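Local structure of aminoglycoside N(3)-acetyltransferase, AAC(3)-IVa (Escherichia coli, 6MN3) at residues 71-75 / 76-80; 150-153 / 154-157; 192-195 / 196-199; 201-205 / 206-210. The protein probably confers resistance to 2-deoxystreptamine aminoglycosides such as gentamicin, tobramycin and apramycin by transferring an acetyl group from acetyl-CoA to their N3 amine. All coordinates share one frame; numbering follows the deposited sequence.

Contact 1. Residues 71-75 / 76-80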
loop_
_atom_site.group_PDB
_atom_site.type_symbol
_atom_site.label_atom_id
_atom_site.label_comp_id
_atom_site.label_asym_id
_atom_site.label_seq_id
_atom_site.Cartn_x
_atom_site.Cartn_y
_atom_site.Cartn_z
ATOM N N GLU A 71 -13.225 -13.736 10.276
ATOM C CA GLU A 71 -14.470 -13.128 9.845
ATOM C C GLU A 71 -14.517 -13.014 8.327
ATOM O O GLU A 71 -13.520 -12.635 7.703
ATOM C CB GLU A 71 -14.634 -11.733 10.461
ATOM C CG GLU A 71 -16.035 -11.157 10.359
ATOM C CD GLU A 71 -16.190 -9.873 11.148
ATOM O OE1 GLU A 71 -16.511 -9.949 12.353
ATOM O OE2 GLU A 71 -15.986 -8.787 10.566
ATOM N N PRO A 72 -15.647 -13.346 7.707
ATOM C CA PRO A 72 -15.783 -13.120 6.265
ATOM C C PRO A 72 -15.785 -11.635 5.942
ATOM O O PRO A 72 -16.157 -10.793 6.764
ATOM C CB PRO A 72 -17.132 -13.767 5.928
ATOM C CG PRO A 72 -17.877 -13.788 7.224
ATOM C CD PRO A 72 -16.837 -13.993 8.283
ATOM N N PHE A 73 -15.355 -11.317 4.725
ATOM C CA PHE A 73 -15.210 -9.939 4.283
ATOM C C PHE A 73 -16.386 -9.535 3.404
ATOM O O PHE A 73 -16.816 -10.298 2.533
ATOM C CB PHE A 73 -13.900 -9.752 3.516
ATOM C CG PHE A 73 -13.639 -8.335 3.098
ATOM C CD1 PHE A 73 -14.005 -7.889 1.838
ATOM C CD2 PHE A 73 -13.029 -7.446 3.966
ATOM C CE1 PHE A 73 -13.766 -6.585 1.456
ATOM C CE2 PHE A 73 -12.787 -6.141 3.588
ATOM C CZ PHE A 73 -13.157 -5.710 2.332
ATOM N N ASP A 74 -16.899 -8.327 3.635
ATOM C CA ASP A 74 -17.971 -7.759 2.822
ATOM C C ASP A 74 -17.537 -6.372 2.371
ATOM O O ASP A 74 -17.258 -5.505 3.223
ATOM C CB ASP A 74 -19.291 -7.691 3.596
ATOM C CG ASP A 74 -20.349 -6.881 2.867
ATOM O OD1 ASP A 74 -20.572 -7.134 1.664
ATOM O OD2 ASP A 74 -20.957 -5.990 3.494
ATOM N N PRO A 75 -17.477 -6.104 1.064
ATOM C CA PRO A 75 -17.006 -4.787 0.601
ATOM C C PRO A 75 -17.889 -3.630 1.033
ATOM O O PRO A 75 -17.460 -2.474 0.909
ATOM C CB PRO A 75 -16.995 -4.932 -0.928
ATOM C CG PRO A 75 -17.017 -6.408 -1.186
ATOM C CD PRO A 75 -17.790 -7.006 -0.056
ATOM N N ALA A 76 -19.095 -3.894 1.538
ATOM C CA ALA A 76 -20.033 -2.834 1.877
ATOM C C ALA A 76 -20.030 -2.456 3.351
ATOM O O ALA A 76 -20.447 -1.341 3.684
ATOM C CB ALA A 76 -21.456 -3.237 1.470
ATOM N N THR A 77 -19.583 -3.344 4.242
ATOM C CA THR A 77 -19.658 -3.065 5.672
ATOM C C THR A 77 -18.331 -3.309 6.380
ATOM O O THR A 77 -18.017 -2.623 7.359
ATOM C CB THR A 77 -20.753 -3.910 6.336
ATOM O OG1 THR A 77 -20.424 -5.301 6.227
ATOM C CG2 THR A 77 -22.108 -3.655 5.685
ATOM N N SER A 78 -17.555 -4.280 5.906
ATOM C CA SER A 78 -16.327 -4.679 6.586
ATOM C C SER A 78 -15.363 -3.502 6.684
ATOM O O SER A 78 -14.924 -2.981 5.647
ATOM C CB SER A 78 -15.659 -5.845 5.858
ATOM O OG SER A 78 -16.387 -7.049 6.038
ATOM N N PRO A 79 -15.015 -3.053 7.887
ATOM C CA PRO A 79 -14.127 -1.896 8.016
ATOM C C PRO A 79 -12.676 -2.255 7.742
ATOM O O PRO A 79 -12.238 -3.394 7.926
ATOM C CB PRO A 79 -14.313 -1.465 9.478
ATOM C CG PRO A 79 -15.470 -2.285 10.008
ATOM C CD PRO A 79 -15.487 -3.530 9.194
ATOM N N VAL A 80 -11.928 -1.250 7.288
ATOM C CA VAL A 80 -10.492 -1.409 7.109
ATOM C C VAL A 80 -9.829 -1.575 8.472
ATOM O O VAL A 80 -10.271 -1.002 9.477
ATOM C CB VAL A 80 -9.910 -0.205 6.345
ATOM C CG1 VAL A 80 -8.463 -0.450 5.976
ATOM C CG2 VAL A 80 -10.728 0.070 5.100
HETATM O O HOH W 1 -14.734 -8.797 7.487
#
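The chain reverses between D74 and S78 in a single alpha turn, in which S78 N donates to D74 O at 3.0 Å, in the plane of that carbonyl, and T77 N gives the same oxygen a weaker bond of 3.3 Å. S78 holds D74 a second time through its side chain: OG accepts from D74 N at 2.8 Å, with a fairly straight N-H...O angle of 160°. Its chi1 of -72° sets OG beside the S78 backbone N, within reach of the D74 amide. A water lies 2.8 Å from S78 OG and donates to P72 O at 2.6 Å, which carries the hydroxyl's link back beyond D74; a weak bond from this water also reaches the carboxylate of E71. The F73 ring meets the S78 methylene obliquely, CD2 of F73 3.6 Å from S78 CB. The D74 carboxylate reaches T77, whose OG1 donates to D74 OD2 at 2.9 Å on the lone pair that points away from the other oxygen. This surface turn belongs to the loop between strand 59-63 and helix 86-91. R99 of strand 98-99 donates to S78 O and packs on F73, while V80 N bonds D89 at the helix.

Contact 2. Residues 150-153 / 154-157; sequences DANT and TLHL
N152 reaches forward to T154 at the start of a helix, where its OD1 accepts a weak capping bond from T154 N at 3.4 Å. The direct bond is bent, and a water reinforces it: this water donates to N152 OD1 at 2.8 Å and accepts from T154 N at 2.8 Å, so the N152 amide oxygen and the T154 N-H are joined twice, directly and through the water. With CG anti to the N152 backbone N (chi1 -167°), the carboxamide is brought alongside the amide it caps. The backbone oxygen of N152 serves the next residue, taking L155 N at 2.9 Å from above the carbonyl plane. The N152 and L155 side chains cross at about a right angle, L155 CD1 lying 4.1 Å from N152 CB. T153 O continues the winding with two weak bonds, from H156 N at 2.8 Å and from L157 N at 3.5 Å, and H156 CB packs against that oxygen at 3.3 Å.

Further out, N152 ND2 bonds H149 ND1, which probably fixes the rotation of the amide and so keeps OD1 turned to T154. The H156 imidazole makes a weak ND1 bond to E159 and meets F195 edge-to-face. The cap and first turn lie among three elements: T153, T154 and L157 rest on V132 of helix 131-137, N152, T154 and L155 on I226 of helix 223-236, and T153 and T154 on strand 26-31.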
loop_
_atom_site.group_PDB
_atom_site.type_symbol
_atom_site.label_atom_id
_atom_site.label_comp_id
_atom_site.label_asym_id
_atom_site.label_seq_id
_atom_site.Cartn_x
_atom_site.Cartn_y
_atom_site.Cartn_z
ATOM N N ASP A 150 8.052 0.140 5.266
ATOM C CA ASP A 150 7.470 -1.049 5.876
ATOM C C ASP A 150 5.998 -1.205 5.523
ATOM O O ASP A 150 5.454 -2.306 5.657
ATOM C CB ASP A 150 7.646 -1.004 7.396
ATOM C CG ASP A 150 6.983 0.202 8.027
ATOM O OD1 ASP A 150 6.800 1.220 7.326
ATOM O OD2 ASP A 150 6.644 0.133 9.226
ATOM N N ALA A 151 5.348 -0.134 5.075
ATOM C CA ALA A 151 3.975 -0.186 4.592
ATOM C C ALA A 151 3.887 -0.231 3.073
ATOM O O ALA A 151 2.778 -0.287 2.532
ATOM C CB ALA A 151 3.185 1.014 5.120
ATOM N N ASN A 152 5.024 -0.204 2.374
ATOM C CA ASN A 152 5.042 -0.273 0.918
ATOM C C ASN A 152 4.644 -1.667 0.449
ATOM O O ASN A 152 5.506 -2.521 0.220
ATOM C CB ASN A 152 6.424 0.102 0.379
ATOM C CG ASN A 152 6.424 0.344 -1.119
ATOM O OD1 ASN A 152 5.446 0.055 -1.809
ATOM N ND2 ASN A 152 7.528 0.881 -1.631
ATOM N N THR A 153 3.336 -1.892 0.293
ATOM C CA THR A 153 2.827 -3.217 -0.045
ATOM C C THR A 153 3.419 -3.738 -1.351
ATOM O O THR A 153 3.594 -4.953 -1.512
ATOM C CB THR A 153 1.299 -3.171 -0.119
ATOM O OG1 THR A 153 0.769 -2.881 1.180
ATOM C CG2 THR A 153 0.729 -4.492 -0.598
ATOM N N THR A 154 3.757 -2.838 -2.281
ATOM C CA THR A 154 4.326 -3.261 -3.559
ATOM C C THR A 154 5.601 -4.077 -3.366
ATOM O O THR A 154 5.921 -4.935 -4.199
ATOM C CB THR A 154 4.586 -2.035 -4.441
ATOM O OG1 THR A 154 3.348 -1.353 -4.683
ATOM C CG2 THR A 154 5.198 -2.436 -5.778
ATOM N N LEU A 155 6.325 -3.849 -2.268
ATOM C CA LEU A 155 7.509 -4.654 -1.987
ATOM C C LEU A 155 7.154 -6.118 -1.761
ATOM O O LEU A 155 7.927 -7.007 -2.135
ATOM C CB LEU A 155 8.251 -4.089 -0.777
ATOM C CG LEU A 155 9.063 -2.823 -1.062
ATOM C CD1 LEU A 155 9.715 -2.294 0.205
ATOM C CD2 LEU A 155 10.107 -3.093 -2.137
ATOM N N HIS A 156 5.993 -6.391 -1.159
ATOM C CA HIS A 156 5.549 -7.774 -1.009
ATOM C C HIS A 156 5.313 -8.423 -2.367
ATOM O O HIS A 156 5.573 -9.618 -2.548
ATOM C CB HIS A 156 4.278 -7.831 -0.163
ATOM C CG HIS A 156 4.528 -7.767 1.310
ATOM N ND1 HIS A 156 5.215 -8.748 1.992
ATOM C CD2 HIS A 156 4.178 -6.841 2.234
ATOM C CE1 HIS A 156 5.279 -8.428 3.272
ATOM N NE2 HIS A 156 4.657 -7.275 3.446
ATOM N N LEU A 157 4.812 -7.649 -3.332
ATOM C CA LEU A 157 4.670 -8.159 -4.690
ATOM C C LEU A 157 6.029 -8.507 -5.284
ATOM O O LEU A 157 6.163 -9.496 -6.014
ATOM C CB LEU A 157 3.945 -7.129 -5.558
ATOM C CG LEU A 157 4.065 -7.241 -7.081
ATOM C CD1 LEU A 157 3.397 -8.513 -7.593
ATOM C CD2 LEU A 157 3.471 -6.014 -7.753
HETATM O O HOH W 2 2.692 -0.278 -2.382
#

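Contact 3. Residues 192-195 / 196-199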
loop_
_atom_site.group_PDB
_atom_site.type_symbol
_atom_site.label_atom_id
_atom_site.label_comp_id
_atom_site.label_asym_id
_atom_site.label_seq_id
_atom_site.Cartn_x
_atom_site.Cartn_y
_atom_site.Cartn_z
ATOM N N CYS A 192 8.593 -6.748 8.404
ATOM C CA CYS A 192 8.615 -5.729 7.357
ATOM C C CYS A 192 9.505 -4.540 7.696
ATOM O O CYS A 192 9.532 -3.560 6.942
ATOM C CB CYS A 192 7.201 -5.235 7.022
ATOM S SG CYS A 192 6.076 -6.519 6.433
ATOM N N GLU A 193 10.240 -4.597 8.809
ATOM C CA GLU A 193 11.107 -3.485 9.182
ATOM C C GLU A 193 12.229 -3.295 8.170
ATOM O O GLU A 193 12.610 -2.160 7.863
ATOM C CB GLU A 193 11.680 -3.713 10.580
ATOM C CG GLU A 193 10.721 -3.380 11.707
ATOM C CD GLU A 193 11.180 -3.928 13.043
ATOM O OE1 GLU A 193 10.976 -5.134 13.297
ATOM O OE2 GLU A 193 11.753 -3.154 13.838
ATOM N N ARG A 194 12.766 -4.394 7.638
ATOM C CA ARG A 194 13.856 -4.325 6.673
ATOM C C ARG A 194 13.418 -3.782 5.322
ATOM O O ARG A 194 14.268 -3.618 4.439
ATOM C CB ARG A 194 14.490 -5.705 6.497
ATOM C CG ARG A 194 15.070 -6.282 7.781
ATOM C CD ARG A 194 16.580 -6.127 7.821
ATOM N NE ARG A 194 17.239 -6.959 6.818
ATOM C CZ ARG A 194 18.557 -7.061 6.682
ATOM N NH1 ARG A 194 19.363 -6.381 7.487
ATOM N NH2 ARG A 194 19.070 -7.841 5.741
ATOM N N PHE A 195 12.124 -3.507 5.132
ATOM C CA PHE A 195 11.682 -2.811 3.930
ATOM C C PHE A 195 12.287 -1.417 3.830
ATOM O O PHE A 195 12.359 -0.862 2.728
ATOM C CB PHE A 195 10.155 -2.706 3.900
ATOM C CG PHE A 195 9.465 -3.953 3.420
ATOM C CD1 PHE A 195 10.186 -5.104 3.145
ATOM C CD2 PHE A 195 8.091 -3.970 3.243
ATOM C CE1 PHE A 195 9.547 -6.251 2.704
ATOM C CE2 PHE A 195 7.446 -5.111 2.801
ATOM C CZ PHE A 195 8.175 -6.254 2.532
ATOM N N ALA A 196 12.726 -0.844 4.954
ATOM C CA ALA A 196 13.328 0.484 4.945
ATOM C C ALA A 196 14.630 0.527 4.155
ATOM O O ALA A 196 15.104 1.621 3.828
ATOM C CB ALA A 196 13.569 0.959 6.378
ATOM N N LEU A 197 15.224 -0.632 3.851
ATOM C CA LEU A 197 16.399 -0.655 2.986
ATOM C C LEU A 197 16.089 -0.077 1.611
ATOM O O LEU A 197 16.950 0.563 0.995
ATOM C CB LEU A 197 16.924 -2.084 2.845
ATOM C CG LEU A 197 17.455 -2.777 4.100
ATOM C CD1 LEU A 197 17.794 -4.227 3.792
ATOM C CD2 LEU A 197 18.665 -2.041 4.647
ATOM N N ALA A 198 14.868 -0.291 1.116
ATOM C CA ALA A 198 14.485 0.232 -0.189
ATOM C C ALA A 198 14.565 1.749 -0.249
ATOM O O ALA A 198 14.728 2.306 -1.340
ATOM C CB ALA A 198 13.072 -0.234 -0.545
ATOM N N ASP A 199 14.458 2.428 0.896
ATOM C CA ASP A 199 14.551 3.884 0.906
ATOM C C ASP A 199 15.887 4.350 0.342
ATOM O O ASP A 199 15.935 5.216 -0.538
ATOM C CB ASP A 199 14.345 4.412 2.325
ATOM C CG ASP A 199 13.989 5.882 2.351
ATOM O OD1 ASP A 199 12.844 6.220 1.992
ATOM O OD2 ASP A 199 14.855 6.700 2.725
#
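From E193 to A198 the backbone winds through three successive bonds that each span three residues: A196 N to E193 O at 3.2 Å, L197 N to R194 O at 3.2 Å and A198 N to F195 O at 3.0 Å. All three donors stand well above the planes of their carbonyls in this 3-10 turn, which leads toward helix 197-204. C192, with a positive phi of 62°, bends the chain into this turn, and its O accepts the bond from F195 N.

On one flank R194 and L197 lie side by side and point the same way. L197 CD1 sits over the centre of one face of the R194 guanidinium, 4.1 Å from R194 CZ, while L197 CG presses on R194 O at 3.3 Å. A bend at chi2 (-102°) and another at chi3 fold the arginine chain back so that its flat end faces the leucine. NH2 is anchored by I240 O; the side chain also touches H243, a ligand of the zinc ion, and E193 packs on it too. The A196 and A198 methyls sit near the oxygens three residues back: A196 CB is 3.6 Å from E193 O and A198 CB 3.4 Å from F195 O. The F195 ring carries C192 CB over one face, offset toward the rim, and meets F241 edge-to-face.

The turn thus forms the entry to helix 197-204. A198 leans on L155 and F195 on E159, both of helix 154-161, while D199 makes a salt bridge to R219 of strand 216-222.

Contact 4. Residues 201-205 / 206-210; sequences WLKEK and SLQKE
The aliphatic arm of K203 passes across the carboxylate of E210 at about a right angle, with K203 CD 3.2 Å from E210 OE2. A turn at chi3 (44°) brings the ammonium group back to the same oxygen, and K203 NZ and E210 OE2 form a salt bridge whose hydrogen bond is weak at 3.3 Å. A water bridges NZ to the other carboxylate oxygen, OE1. Q208 also grips OE2: its NE2 donates at 2.6 Å to E210 OE2, on the lone pair away from OE1 and close to the Q208 amide plane. The lysine and the amide together hold the carboxylate beside the helix. Q208 OE1 is in turn held by H149.

At the turn itself K205 and L207 run side by side, K205 CB lying 3.6 Å from L207 CG, and L202 CD2 meets L207 CB at 4.2 Å. Two backbone bonds end the helix, L207 N to L202 O at 2.9 Å and S206 N to K203 O at 3.0 Å. With S206 at positive phi and the L202-L207 apolar pair enclosing the turn, this is a Schellman motif, ending helix 197-204 where the chain turns toward strand 208-213, an outermost strand of its sheet.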
loop_
_atom_site.group_PDB
_atom_site.type_symbol
_atom_site.label_atom_id
_atom_site.label_comp_id
_atom_site.label_asym_id
_atom_site.label_seq_id
_atom_site.Cartn_x
_atom_site.Cartn_y
_atom_site.Cartn_z
ATOM N N TRP A 201 18.016 2.452 -1.422
ATOM C CA TRP A 201 18.119 1.938 -2.786
ATOM C C TRP A 201 17.480 2.897 -3.782
ATOM O O TRP A 201 18.075 3.227 -4.814
ATOM C CB TRP A 201 17.456 0.563 -2.886
ATOM C CG TRP A 201 18.038 -0.487 -1.998
ATOM C CD1 TRP A 201 19.265 -0.474 -1.398
ATOM C CD2 TRP A 201 17.416 -1.716 -1.612
ATOM N NE1 TRP A 201 19.442 -1.619 -0.660
ATOM C CE2 TRP A 201 18.320 -2.399 -0.775
ATOM C CE3 TRP A 201 16.179 -2.306 -1.891
ATOM C CZ2 TRP A 201 18.027 -3.640 -0.214
ATOM C CZ3 TRP A 201 15.890 -3.538 -1.333
ATOM C CH2 TRP A 201 16.810 -4.191 -0.504
ATOM N N LEU A 202 16.268 3.365 -3.478
ATOM C CA LEU A 202 15.506 4.173 -4.424
ATOM C C LEU A 202 15.993 5.616 -4.456
ATOM O O LEU A 202 16.169 6.194 -5.534
ATOM C CB LEU A 202 14.018 4.117 -4.075
ATOM C CG LEU A 202 13.365 2.741 -4.213
ATOM C CD1 LEU A 202 12.121 2.638 -3.343
ATOM C CD2 LEU A 202 13.036 2.445 -5.669
ATOM N N LYS A 203 16.207 6.219 -3.285
ATOM C CA LYS A 203 16.598 7.624 -3.244
ATOM C C LYS A 203 17.962 7.841 -3.890
ATOM O O LYS A 203 18.182 8.854 -4.564
ATOM C CB LYS A 203 16.595 8.126 -1.801
ATOM C CG LYS A 203 17.316 9.449 -1.592
ATOM C CD LYS A 203 16.989 10.044 -0.232
ATOM C CE LYS A 203 17.035 8.986 0.862
ATOM N NZ LYS A 203 16.559 9.519 2.169
ATOM N N GLU A 204 18.888 6.897 -3.707
ATOM C CA GLU A 204 20.220 7.064 -4.283
ATOM C C GLU A 204 20.179 6.965 -5.803
ATOM O O GLU A 204 20.926 7.668 -6.494
ATOM C CB GLU A 204 21.186 6.033 -3.698
ATOM C CG GLU A 204 21.549 6.274 -2.239
ATOM C CD GLU A 204 21.915 7.718 -1.953
ATOM O OE1 GLU A 204 22.830 8.246 -2.619
ATOM O OE2 GLU A 204 21.285 8.328 -1.062
ATOM N N LYS A 205 19.318 6.105 -6.343
ATOM C CA LYS A 205 19.129 6.014 -7.787
ATOM C C LYS A 205 18.261 7.141 -8.337
ATOM O O LYS A 205 17.913 7.110 -9.524
ATOM C CB LYS A 205 18.513 4.662 -8.157
ATOM C CG LYS A 205 19.497 3.503 -8.213
ATOM C CD LYS A 205 18.763 2.173 -8.340
ATOM C CE LYS A 205 19.722 1.017 -8.581
ATOM N NZ LYS A 205 20.097 0.895 -10.016
ATOM N N SER A 206 17.907 8.120 -7.499
ATOM C CA SER A 206 17.049 9.244 -7.879
ATOM C C SER A 206 15.677 8.775 -8.352
ATOM O O SER A 206 15.053 9.410 -9.206
ATOM C CB SER A 206 17.713 10.121 -8.946
ATOM O OG SER A 206 18.976 10.587 -8.506
ATOM N N LEU A 207 15.193 7.666 -7.796
ATOM C CA LEU A 207 13.899 7.105 -8.154
ATOM C C LEU A 207 12.809 7.430 -7.143
ATOM O O LEU A 207 11.654 7.045 -7.352
ATOM C CB LEU A 207 14.007 5.586 -8.311
ATOM C CG LEU A 207 15.079 5.070 -9.267
ATOM C CD1 LEU A 207 15.104 3.548 -9.264
ATOM C CD2 LEU A 207 14.846 5.610 -10.668
ATOM N N GLN A 208 13.142 8.116 -6.056
ATOM C CA GLN A 208 12.182 8.449 -5.013
ATOM C C GLN A 208 12.124 9.962 -4.864
ATOM O O GLN A 208 13.140 10.602 -4.571
ATOM C CB GLN A 208 12.561 7.786 -3.688
ATOM C CG GLN A 208 11.730 8.239 -2.502
ATOM C CD GLN A 208 12.046 7.460 -1.239
ATOM O OE1 GLN A 208 11.538 6.358 -1.032
ATOM N NE2 GLN A 208 12.887 8.032 -0.382
ATOM N N LYS A 209 10.942 10.529 -5.086
ATOM C CA LYS A 209 10.704 11.942 -4.843
ATOM C C LYS A 209 10.256 12.141 -3.402
ATOM O O LYS A 209 9.466 11.356 -2.870
ATOM C CB LYS A 209 9.650 12.486 -5.807
ATOM C CG LYS A 209 10.232 13.030 -7.100
ATOM C CD LYS A 209 9.432 12.578 -8.305
ATOM C CE LYS A 209 10.088 13.042 -9.595
ATOM N NZ LYS A 209 9.327 12.601 -10.798
ATOM N N GLU A 210 10.775 13.185 -2.769
ATOM C CA GLU A 210 10.503 13.448 -1.364
ATOM C C GLU A 210 10.071 14.893 -1.189
ATOM O O GLU A 210 10.560 15.789 -1.884
ATOM C CB GLU A 210 11.731 13.163 -0.493
ATOM C CG GLU A 210 12.231 11.733 -0.571
ATOM C CD GLU A 210 13.456 11.501 0.290
ATOM O OE1 GLU A 210 14.009 12.487 0.820
ATOM O OE2 GLU A 210 13.863 10.330 0.438
HETATM O O HOH W 3 16.563 12.418 2.463
HETATM O O HOH W 4 21.103 8.666 -9.063
#

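In the fold
Contacts 2 and 3 meet directly, their centres 9 Å apart: H156 NE2 lies 3.4 Å from C192 SG, and L155 CD1 lies 3.6 Å from F195 CG. With E159, C192 and H156 form a geometry resembling a Cys-His-Glu charge relay, although a catalytic role is not established. The zinc site of C191, H243, C249 and C252 adjoins contact 3, the E193 side chain about 4 Å from the metal and that of H156 about 11 Å. Helix 197-204 joins contacts 3 and 4, with a probable 3.0 Å hydrogen bond from Q208 NE2 to D199 OD1. Contact 1 lies opposite contacts 3 and 4 about the chain's centre, 36 Å from contact 4 between centres.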